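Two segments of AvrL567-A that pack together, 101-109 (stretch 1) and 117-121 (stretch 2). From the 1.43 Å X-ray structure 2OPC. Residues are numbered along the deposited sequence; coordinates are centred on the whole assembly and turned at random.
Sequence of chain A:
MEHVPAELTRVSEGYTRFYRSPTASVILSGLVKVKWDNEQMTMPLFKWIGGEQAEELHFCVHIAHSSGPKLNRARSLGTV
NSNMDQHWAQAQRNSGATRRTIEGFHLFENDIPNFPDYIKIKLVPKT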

ATOM      1  N   THR A 101       7.113   6.231  -5.725  1.00 29.21           N
ATOM      2  CA  THR A 101       8.037   5.580  -4.806  1.00 28.70           C
ATOM      3  C   THR A 101       7.920   6.139  -3.398  1.00 28.70           C
ATOM      4  O   THR A 101       7.433   7.237  -3.181  1.00 29.72           O
ATOM      5  CB  THR A 101       9.479   5.725  -5.279  1.00 29.55           C
ATOM      6  OG1 THR A 101       9.727   7.117  -5.519  1.00 32.22           O
ATOM      7  CG2 THR A 101       9.723   4.933  -6.588  1.00 28.31           C
ATOM      8  N   ILE A 102       8.347   5.347  -2.435  1.00 26.87           N
ATOM      9  CA  ILE A 102       8.283   5.715  -1.038  1.00 28.49           C
ATOM     10  C   ILE A 102       9.341   6.771  -0.704  1.00 28.29           C
ATOM     11  O   ILE A 102      10.519   6.647  -1.088  1.00 30.46           O
ATOM     12  CB  ILE A 102       8.391   4.429  -0.161  1.00 28.79           C
ATOM     13  CG1 ILE A 102       7.236   3.480  -0.508  1.00 27.99           C
ATOM     14  CG2 ILE A 102       8.483   4.755   1.378  1.00 30.20           C
ATOM     15  CD1 ILE A 102       5.807   4.089  -0.384  1.00 30.78           C
ATOM     16  N   GLU A 103       8.888   7.825  -0.030  1.00 27.31           N
ATOM     17  CA  GLU A 103       9.714   8.945   0.368  1.00 28.55           C
ATOM     18  C   GLU A 103       9.677   9.130   1.876  1.00 28.22           C
ATOM     19  O   GLU A 103       8.865   8.507   2.598  1.00 27.96           O
ATOM     20  CB  GLU A 103       9.129  10.225  -0.253  1.00 29.17           C
ATOM     21  CG  GLU A 103       8.966  10.218  -1.756  1.00 32.72           C
ATOM     22  CD  GLU A 103      10.200  10.736  -2.455  1.00 38.92           C
ATOM     23  OE1 GLU A 103      10.129  11.007  -3.675  1.00 41.60           O
ATOM     24  OE2 GLU A 103      11.246  10.904  -1.788  1.00 40.06           O
ATOM     25  N   GLY A 104      10.535  10.007   2.397  1.00 27.61           N
ATOM     26  CA  GLY A 104      10.568  10.193   3.824  1.00 28.68           C
ATOM     27  C   GLY A 104       9.246  10.600   4.428  1.00 29.34           C
ATOM     28  O   GLY A 104       8.949  10.219   5.561  1.00 29.82           O
ATOM     29  N   PHE A 105       8.455  11.376   3.684  1.00 28.17           N
ATOM     30  CA  PHE A 105       7.210  11.892   4.247  1.00 28.95           C
ATOM     31  C   PHE A 105       6.101  10.820   4.257  1.00 28.90           C
ATOM     32  O   PHE A 105       4.994  11.112   4.694  1.00 29.66           O
ATOM     33  CB  PHE A 105       6.735  13.159   3.515  1.00 28.16           C
ATOM     34  CG  PHE A 105       6.631  13.009   2.017  1.00 28.84           C
ATOM     35  CD1 PHE A 105       7.635  13.533   1.198  1.00 30.09           C
ATOM     36  CD2 PHE A 105       5.559  12.332   1.424  1.00 28.04           C
ATOM     37  CE1 PHE A 105       7.554  13.411  -0.199  1.00 29.35           C
ATOM     38  CE2 PHE A 105       5.459  12.212   0.031  1.00 27.84           C
ATOM     39  CZ  PHE A 105       6.446  12.759  -0.782  1.00 28.64           C
ATOM     40  N   HIS A 106       6.418   9.594   3.829  1.00 28.17           N
ATOM     41  CA  HIS A 106       5.498   8.467   4.006  1.00 28.81           C
ATOM     42  C   HIS A 106       5.877   7.629   5.222  1.00 28.97           C
ATOM     43  O   HIS A 106       5.117   6.743   5.606  1.00 30.10           O
ATOM     44  CB  HIS A 106       5.604   7.499   2.835  1.00 28.71           C
ATOM     45  CG  HIS A 106       5.178   8.074   1.533  1.00 27.68           C
ATOM     46  ND1 HIS A 106       5.936   7.992   0.387  1.00 28.63           N
ATOM     47  CD2 HIS A 106       4.033   8.706   1.187  1.00 28.16           C
ATOM     48  CE1 HIS A 106       5.281   8.568  -0.610  1.00 29.67           C
ATOM     49  NE2 HIS A 106       4.121   9.012  -0.149  1.00 29.63           N
ATOM     50  N   LEU A 107       7.054   7.882   5.808  1.00 28.81           N
ATOM     51  CA  LEU A 107       7.607   6.965   6.801  1.00 29.62           C
ATOM     52  C   LEU A 107       7.302   7.387   8.219  1.00 28.76           C
ATOM     53  O   LEU A 107       7.506   8.552   8.587  1.00 30.11           O
ATOM     54  CB  LEU A 107       9.139   6.865   6.647  1.00 29.11           C
ATOM     55  CG  LEU A 107       9.580   6.290   5.298  1.00 30.27           C
ATOM     56  CD1 LEU A 107      11.083   6.482   5.125  1.00 29.92           C
ATOM     57  CD2 LEU A 107       9.196   4.793   5.191  1.00 29.79           C
ATOM     58  N   PHE A 108       6.795   6.414   8.981  1.00 28.75           N
ATOM     59  CA  PHE A 108       6.490   6.598  10.420  1.00 28.10           C
ATOM     60  C   PHE A 108       7.507   5.791  11.192  1.00 28.65           C
ATOM     61  O   PHE A 108       7.864   4.678  10.797  1.00 28.44           O
ATOM     62  CB  PHE A 108       5.087   6.072  10.716  1.00 28.63           C
ATOM     63  CG  PHE A 108       3.994   6.921  10.130  1.00 29.05           C
ATOM     64  CD1 PHE A 108       3.382   7.931  10.894  1.00 28.63           C
ATOM     65  CD2 PHE A 108       3.593   6.734   8.795  1.00 29.11           C
ATOM     66  CE1 PHE A 108       2.410   8.760  10.345  1.00 28.00           C
ATOM     67  CE2 PHE A 108       2.609   7.550   8.229  1.00 28.47           C
ATOM     68  CZ  PHE A 108       1.994   8.553   9.004  1.00 30.05           C
ATOM     69  N   GLU A 109       7.983   6.337  12.304  1.00 29.26           N
ATOM     70  CA  GLU A 109       8.984   5.623  13.067  1.00 29.64           C
ATOM     71  C   GLU A 109       8.344   4.625  13.943  1.00 31.42           C
ATOM     72  O   GLU A 109       7.285   4.879  14.495  1.00 32.69           O
ATOM     73  CB  GLU A 109       9.867   6.585  13.878  1.00 29.22           C
ATOM     74  CG  GLU A 109      10.644   7.457  12.927  1.00 29.80           C
ATOM     75  CD  GLU A 109      11.756   8.147  13.638  1.00 29.25           C
ATOM     76  OE1 GLU A 109      12.931   7.786  13.409  1.00 28.85           O
ATOM     77  OE2 GLU A 109      11.456   9.039  14.477  1.00 31.64           O
ATOM     78  N   ASP A 117      10.975   1.392  10.334  1.00 27.55           N
ATOM     79  CA  ASP A 117       9.851   2.299  10.074  1.00 28.71           C
ATOM     80  C   ASP A 117       8.724   1.533   9.373  1.00 29.47           C
ATOM     81  O   ASP A 117       8.914   0.413   8.941  1.00 30.33           O
ATOM     82  CB  ASP A 117      10.234   3.318   9.047  1.00 28.93           C
ATOM     83  CG  ASP A 117      11.260   4.227   9.465  1.00 29.49           C
ATOM     84  OD1 ASP A 117      11.499   4.353  10.729  1.00 30.49           O
ATOM     85  OD2 ASP A 117      11.826   4.856   8.482  1.00 30.06           O
ATOM     86  N   TYR A 118       7.569   2.192   9.239  1.00 28.69           N
ATOM     87  CA  TYR A 118       6.458   1.628   8.454  1.00 29.27           C
ATOM     88  C   TYR A 118       5.802   2.744   7.645  1.00 29.66           C
ATOM     89  O   TYR A 118       5.909   3.922   7.925  1.00 28.65           O
ATOM     90  CB  TYR A 118       5.417   0.923   9.354  1.00 29.05           C
ATOM     91  CG  TYR A 118       4.803   1.805  10.410  1.00 28.13           C
ATOM     92  CD1 TYR A 118       3.574   2.421  10.199  1.00 28.42           C
ATOM     93  CD2 TYR A 118       5.463   2.070  11.614  1.00 28.96           C
ATOM     94  CE1 TYR A 118       3.003   3.239  11.150  1.00 27.08           C
ATOM     95  CE2 TYR A 118       4.878   2.895  12.589  1.00 27.21           C
ATOM     96  CZ  TYR A 118       3.654   3.481  12.356  1.00 27.80           C
ATOM     97  OH  TYR A 118       3.076   4.327  13.310  1.00 27.71           O
ATOM     98  N   ILE A 119       5.070   2.301   6.605  1.00 28.90           N
ATOM     99  CA  ILE A 119       4.106   3.177   5.922  1.00 29.04           C
ATOM    100  C   ILE A 119       2.708   2.705   6.336  1.00 28.68           C
ATOM    101  O   ILE A 119       2.505   1.630   6.878  1.00 29.14           O
ATOM    102  CB  ILE A 119       4.259   3.158   4.368  1.00 28.63           C
ATOM    103  CG1 ILE A 119       3.899   1.786   3.746  1.00 28.96           C
ATOM    104  CG2 ILE A 119       5.688   3.581   3.993  1.00 29.24           C
ATOM    105  CD1 ILE A 119       3.968   1.811   2.222  1.00 28.75           C
ATOM    106  N   LYS A 120       1.755   3.617   6.127  1.00 28.88           N
ATOM    107  CA  LYS A 120       0.317   3.322   6.401  1.00 29.10           C
ATOM    108  C   LYS A 120      -0.436   3.323   5.093  1.00 28.94           C
ATOM    109  O   LYS A 120      -0.515   4.367   4.439  1.00 28.78           O
ATOM    110  CB  LYS A 120      -0.280   4.396   7.305  1.00 28.77           C
ATOM    111  CG  LYS A 120       0.302   4.463   8.715  1.00 30.53           C
ATOM    112  CD  LYS A 120      -0.423   5.604   9.523  1.00 29.82           C
ATOM    113  CE  LYS A 120       0.201   5.837  10.846  1.00 32.59           C
ATOM    114  NZ  LYS A 120      -0.644   6.809  11.576  1.00 34.75           N
ATOM    115  N   ILE A 121      -1.029   2.166   4.759  1.00 28.53           N
ATOM    116  CA  ILE A 121      -1.757   2.022   3.467  1.00 28.85           C
ATOM    117  C   ILE A 121      -3.101   1.360   3.702  1.00 29.27           C
ATOM    118  O   ILE A 121      -3.321   0.641   4.673  1.00 28.41           O
ATOM    119  CB  ILE A 121      -0.941   1.246   2.398  1.00 29.14           C
ATOM    120  CG1 ILE A 121      -0.446  -0.091   2.969  1.00 30.89           C
ATOM    121  CG2 ILE A 121       0.202   2.143   1.911  1.00 30.73           C
ATOM    122  CD1 ILE A 121       0.333  -0.982   1.928  1.00 29.48           C
TER
HETATM  123  O   HOH W   1       2.541   6.102   4.994  1.00 16.93           O
HETATM  124  O   HOH W   2       4.656   5.034  15.311  1.00 31.13           O

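Phe-108 organises this contact: 106 Å² of it is covered by the other stretch, more than for any other residue here, and it serves the pairing with both its backbone and its side chain. Opposite it lies Tyr-118, and the two form an antiparallel bridge of the hydrogen-bonded kind, with CA atoms 5.3 Å apart. Phe-108 N donates to Tyr-118 O at 2.8 Å, and Tyr-118 N donates to Phe-108 O at 2.9 Å. Both bonds are short and close to linear; this is a single bridge, with no longer ladder between the two stretches.

Where direct pairing stops, water takes over. Water 1 donates to His-106 O at 2.7 Å and accepts from Lys-120 N at 2.8 Å, satisfying two backbone groups that do not bond each other. Water 2 does similar work beyond the bridge, donating to Glu-109 O at 2.8 Å and accepting from Tyr-118 OH at 2.6 Å.

The CA-to-CB bond of Phe-108 points toward the second stretch, and the side chain meets two neighbours: Lys-120 over a face of its ring, and Tyr-118, whose ring lies beneath Phe-108 CB. Lys-120, extended from chi2 to chi4, lays its aliphatic chain across that face: Lys-120 CE is 3.7 Å from Phe-108 CE1 and nearly on the ring normal. The ammonium group sits off-centre, with Lys-120 NZ 4.3 Å from the Phe-108 ring centroid, so a CH-pi contact and a cation-pi interaction come from the same side chain. Tyr-118 begins by pointing away, but its end comes nearer, and Phe-108 CB rests over the face of its ring, 3.4 Å from Tyr-118 CZ. The two aromatic planes are inclined by only 18° but slid apart, so the rings barely overlap; the tyrosine face is used by a methylene rather than by a full stack.

Ile-119, with 76 Å² covered, meets the aliphatic side chains of stretch 1. Ile-119 CG2 lies 3.9 Å from Leu-107 CD2 and 3.6 Å from His-106 O, while Ile-119 CD1 reaches 3.9 Å to Ile-102 CD1. Between Ile-102 and Leu-107 the chain passes through the 3-10 segment 104-106, with hydrogen bonds from His-106 N to Glu-103 O at 2.9 Å and from Glu-103 N to His-106 ND1 at 3.0 Å.

Asp-117, with nearly as much area covered, 73 Å², packs through its backbone, Asp-117 CA lying 3.2 Å from Phe-108 O, and through its carboxylate, Asp-117 OD2 lying 3.8 Å from Leu-107 CD1. The carboxylate gains no partner from Glu-109: Glu-109 OE1 and Asp-117 OD1 are like charges 4.6 Å apart.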